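Local coordinates for protein cyclic GMP-AMP synthase-like receptor (Tribolium castaneum, PDB 7LT2) that senses double-stranded RNA in the cytoplasm and, in response, joins ATP and GTP into the cyclic dinucleotide 2',3'-cGAMP for innate immune signalling, at residues G164-K172 with G180-D191. Residues are numbered along the deposited sequence; the frame is centred on the assembly and turned at random.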
loop_
_atom_site.group_PDB
_atom_site.type_symbol
_atom_site.label_atom_id
_atom_site.label_comp_id
_atom_site.label_asym_id
_atom_site.label_seq_id
_atom_site.Cartn_x
_atom_site.Cartn_y
_atom_site.Cartn_z
ATOM N N GLY A 164 -4.395 6.225 -25.300
ATOM C CA GLY A 164 -5.445 7.183 -25.593
ATOM C C GLY A 164 -5.325 8.479 -24.822
ATOM O O GLY A 164 -4.222 8.915 -24.486
ATOM N N THR A 165 -6.464 9.103 -24.543
ATOM C CA THR A 165 -6.529 10.393 -23.872
ATOM C C THR A 165 -7.169 10.219 -22.504
ATOM O O THR A 165 -8.143 9.474 -22.354
ATOM C CB THR A 165 -7.330 11.395 -24.705
ATOM O OG1 THR A 165 -6.721 11.526 -25.996
ATOM C CG2 THR A 165 -7.364 12.762 -24.027
ATOM N N PHE A 166 -6.617 10.903 -21.509
ATOM C CA PHE A 166 -7.050 10.719 -20.135
ATOM C C PHE A 166 -7.195 12.066 -19.452
ATOM O O PHE A 166 -6.564 13.054 -19.840
ATOM C CB PHE A 166 -6.074 9.803 -19.388
ATOM C CG PHE A 166 -5.969 8.455 -20.024
ATOM C CD1 PHE A 166 -6.900 7.470 -19.734
ATOM C CD2 PHE A 166 -5.005 8.202 -20.985
ATOM C CE1 PHE A 166 -6.842 6.245 -20.361
ATOM C CE2 PHE A 166 -4.939 6.976 -21.608
ATOM C CZ PHE A 166 -5.857 5.997 -21.297
ATOM N N HIS A 167 -8.063 12.093 -18.447
ATOM C CA HIS A 167 -8.361 13.289 -17.680
ATOM C C HIS A 167 -7.864 13.105 -16.256
ATOM O O HIS A 167 -8.063 12.047 -15.649
ATOM C CB HIS A 167 -9.864 13.581 -17.677
ATOM C CG HIS A 167 -10.372 14.144 -18.966
ATOM N ND1 HIS A 167 -11.712 14.357 -19.210
ATOM C CD2 HIS A 167 -9.718 14.542 -20.082
ATOM C CE1 HIS A 167 -11.862 14.861 -20.421
ATOM N NE2 HIS A 167 -10.667 14.984 -20.972
ATOM N N ILE A 168 -7.213 14.134 -15.725
ATOM C CA ILE A 168 -6.678 14.100 -14.372
ATOM C C ILE A 168 -7.304 15.237 -13.581
ATOM O O ILE A 168 -7.164 16.413 -13.946
ATOM C CB ILE A 168 -5.145 14.195 -14.352
ATOM C CG1 ILE A 168 -4.526 12.944 -14.975
ATOM C CG2 ILE A 168 -4.645 14.356 -12.930
ATOM C CD1 ILE A 168 -3.022 12.940 -14.908
ATOM N N ASN A 169 -8.003 14.884 -12.512
ATOM C CA ASN A 169 -8.485 15.827 -11.522
ATOM C C ASN A 169 -7.649 15.666 -10.259
ATOM O O ASN A 169 -6.985 14.646 -10.064
ATOM C CB ASN A 169 -9.974 15.602 -11.240
ATOM C CG ASN A 169 -10.842 15.890 -12.454
ATOM O OD1 ASN A 169 -11.059 17.050 -12.812
ATOM N ND2 ASN A 169 -11.340 14.839 -13.093
ATOM N N TRP A 170 -7.647 16.688 -9.408
ATOM C CA TRP A 170 -6.767 16.617 -8.250
ATOM C C TRP A 170 -7.374 17.348 -7.066
ATOM O O TRP A 170 -8.205 18.251 -7.214
ATOM C CB TRP A 170 -5.384 17.198 -8.541
ATOM C CG TRP A 170 -5.426 18.658 -8.696
ATOM C CD1 TRP A 170 -5.319 19.598 -7.707
ATOM C CD2 TRP A 170 -5.624 19.370 -9.909
ATOM N NE1 TRP A 170 -5.427 20.856 -8.240
ATOM C CE2 TRP A 170 -5.615 20.744 -9.593
ATOM C CE3 TRP A 170 -5.799 18.984 -11.239
ATOM C CZ2 TRP A 170 -5.770 21.732 -10.558
ATOM C CZ3 TRP A 170 -5.947 19.965 -12.193
ATOM C CH2 TRP A 170 -5.939 21.323 -11.850
ATOM N N TRP A 171 -6.905 16.959 -5.885
ATOM C CA TRP A 171 -7.344 17.507 -4.608
ATOM C C TRP A 171 -6.388 16.995 -3.540
ATOM O O TRP A 171 -5.577 16.101 -3.784
ATOM C CB TRP A 171 -8.791 17.107 -4.290
ATOM C CG TRP A 171 -9.014 15.617 -4.316
ATOM C CD1 TRP A 171 -8.857 14.745 -3.277
ATOM C CD2 TRP A 171 -9.436 14.830 -5.440
ATOM N NE1 TRP A 171 -9.151 13.464 -3.686
ATOM C CE2 TRP A 171 -9.509 13.490 -5.008
ATOM C CE3 TRP A 171 -9.758 15.128 -6.767
ATOM C CZ2 TRP A 171 -9.882 12.450 -5.859
ATOM C CZ3 TRP A 171 -10.132 14.093 -7.612
ATOM C CH2 TRP A 171 -10.196 12.771 -7.152
ATOM N N LYS A 172 -6.501 17.557 -2.342
ATOM C CA LYS A 172 -5.654 17.146 -1.224
ATOM C C LYS A 172 -6.551 16.801 -0.041
ATOM O O LYS A 172 -7.001 17.690 0.685
ATOM C CB LYS A 172 -4.650 18.236 -0.872
ATOM C CG LYS A 172 -3.583 17.796 0.100
ATOM C CD LYS A 172 -2.454 18.808 0.149
ATOM C CE LYS A 172 -1.408 18.411 1.173
ATOM N NZ LYS A 172 -1.971 18.428 2.550
ATOM N N GLY A 180 -7.034 12.009 -9.408
ATOM C CA GLY A 180 -8.109 11.167 -9.903
ATOM C C GLY A 180 -7.989 10.984 -11.404
ATOM O O GLY A 180 -8.088 11.957 -12.155
ATOM N N ILE A 181 -7.770 9.757 -11.867
ATOM C CA ILE A 181 -7.478 9.491 -13.272
ATOM C C ILE A 181 -8.697 8.844 -13.916
ATOM O O ILE A 181 -9.208 7.834 -13.418
ATOM C CB ILE A 181 -6.227 8.609 -13.424
ATOM C CG1 ILE A 181 -5.020 9.318 -12.797
ATOM C CG2 ILE A 181 -5.968 8.298 -14.900
ATOM C CD1 ILE A 181 -3.762 8.475 -12.721
ATOM N N SER A 182 -9.160 9.428 -15.021
ATOM C CA SER A 182 -10.326 8.941 -15.750
ATOM C C SER A 182 -10.014 8.855 -17.238
ATOM O O SER A 182 -9.121 9.536 -17.748
ATOM C CB SER A 182 -11.544 9.857 -15.550
ATOM O OG SER A 182 -11.903 9.977 -14.184
ATOM N N HIS A 183 -10.766 8.010 -17.938
ATOM C CA HIS A 183 -10.781 8.082 -19.394
ATOM C C HIS A 183 -11.346 9.432 -19.827
ATOM O O HIS A 183 -12.203 10.011 -19.154
ATOM C CB HIS A 183 -11.634 6.955 -19.983
ATOM C CG HIS A 183 -11.102 5.585 -19.707
ATOM N ND1 HIS A 183 -10.142 4.988 -20.493
ATOM C CD2 HIS A 183 -11.396 4.694 -18.730
ATOM C CE1 HIS A 183 -9.860 3.791 -20.010
ATOM N NE2 HIS A 183 -10.609 3.587 -18.941
ATOM N N SER A 184 -10.856 9.941 -20.964
ATOM C CA SER A 184 -11.423 11.176 -21.501
ATOM C C SER A 184 -12.898 11.019 -21.845
ATOM O O SER A 184 -13.618 12.022 -21.911
ATOM C CB SER A 184 -10.645 11.637 -22.738
ATOM O OG SER A 184 -10.851 10.756 -23.829
ATOM N N SER A 185 -13.364 9.788 -22.054
ATOM C CA SER A 185 -14.776 9.538 -22.308
ATOM C C SER A 185 -15.631 9.614 -21.048
ATOM O O SER A 185 -16.860 9.535 -21.154
ATOM C CB SER A 185 -14.957 8.172 -22.982
ATOM O OG SER A 185 -14.185 7.169 -22.347
ATOM N N GLY A 186 -15.025 9.757 -19.871
ATOM C CA GLY A 186 -15.747 10.012 -18.635
ATOM C C GLY A 186 -15.595 8.950 -17.563
ATOM O O GLY A 186 -15.813 9.251 -16.379
ATOM N N GLU A 187 -15.235 7.721 -17.921
ATOM C CA GLU A 187 -15.213 6.639 -16.942
ATOM C C GLU A 187 -14.023 6.778 -16.001
ATOM O O GLU A 187 -12.879 6.908 -16.444
ATOM C CB GLU A 187 -15.161 5.283 -17.644
ATOM C CG GLU A 187 -16.368 4.971 -18.532
ATOM C CD GLU A 187 -16.245 5.554 -19.926
ATOM O OE1 GLU A 187 -15.260 6.275 -20.189
ATOM O OE2 GLU A 187 -17.136 5.286 -20.763
ATOM N N LYS A 188 -14.294 6.717 -14.698
ATOM C CA LYS A 188 -13.240 6.792 -13.693
ATOM C C LYS A 188 -12.387 5.527 -13.708
ATOM O O LYS A 188 -12.902 4.416 -13.856
ATOM C CB LYS A 188 -13.858 6.990 -12.306
ATOM C CG LYS A 188 -12.858 7.069 -11.166
ATOM C CD LYS A 188 -11.971 8.288 -11.332
ATOM C CE LYS A 188 -11.138 8.552 -10.097
ATOM N NZ LYS A 188 -11.909 9.282 -9.035
ATOM N N ILE A 189 -11.070 5.695 -13.552
ATOM C CA ILE A 189 -10.183 4.536 -13.473
ATOM C C ILE A 189 -9.726 4.308 -12.036
ATOM O O ILE A 189 -10.067 3.285 -11.428
ATOM C CB ILE A 189 -8.980 4.679 -14.424
ATOM C CG1 ILE A 189 -9.464 4.832 -15.867
ATOM C CG2 ILE A 189 -8.065 3.471 -14.287
ATOM C CD1 ILE A 189 -8.370 5.227 -16.848
ATOM N N MET A 190 -8.960 5.245 -11.475
ATOM C CA MET A 190 -8.457 5.064 -10.114
ATOM C C MET A 190 -7.917 6.389 -9.595
ATOM O O MET A 190 -7.537 7.270 -10.374
ATOM C CB MET A 190 -7.365 3.991 -10.054
ATOM C CG MET A 190 -7.568 2.969 -8.936
ATOM S SD MET A 190 -6.569 1.488 -9.120
ATOM C CE MET A 190 -7.413 0.693 -10.476
ATOM N N ASP A 191 -7.900 6.518 -8.263
ATOM C CA ASP A 191 -7.211 7.607 -7.577
ATOM C C ASP A 191 -5.794 7.174 -7.232
ATOM O O ASP A 191 -5.549 6.012 -6.901
ATOM C CB ASP A 191 -7.932 7.997 -6.280
ATOM C CG ASP A 191 -9.261 8.687 -6.514
ATOM O OD1 ASP A 191 -9.502 9.180 -7.632
ATOM O OD2 ASP A 191 -10.063 8.755 -5.554
HETATM O O HOH W 1 -9.185 6.710 -22.647
HETATM O O HOH W 2 -10.735 12.095 -13.259
#
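H167 and S182 exchange two backbone hydrogen bonds, with the nearly straight H167 N to S182 O bond at 2.9 Å (170°), and N169 and G180 form a second such pair, G180 N reaching N169 O at 2.7 Å. This is an antiparallel ladder at work. Past it, S184 N donates to T165 O at 3.1 Å, where the strand gives way to the type I turn H183–G186. Two waters add to it: one at the turn end joins T165 O to H183 ND1, another beside the ladder links N169 ND2, G180 O and S182 OG, while N169 OD1 bonds T156 OG1.

Packing differs by face. On one, S184 CA lies over the H167 imidazole, 3.8 Å from its centre, a CH-pi contact, while NE2 is held by E158. On the other, I168 CG1 meets I181 CG1, and I189 CD1 touches F166 CD1 at 3.9 Å, against helix 18–42. Farther along, W171 CG sits between backbone N and carbonyl carbon (chi1 55°), bringing CH2 to G180 CA (3.8 Å); its CZ2–CH2 edge faces the D191 carboxylate, planes 79° apart. Within 180–191, K188 NZ salt-bridges D191 OD1 (2.8 Å), probably steadying that carboxylate where the hairpin adjoins strand 188–200, near the probable metal-binding acids E70 and D193.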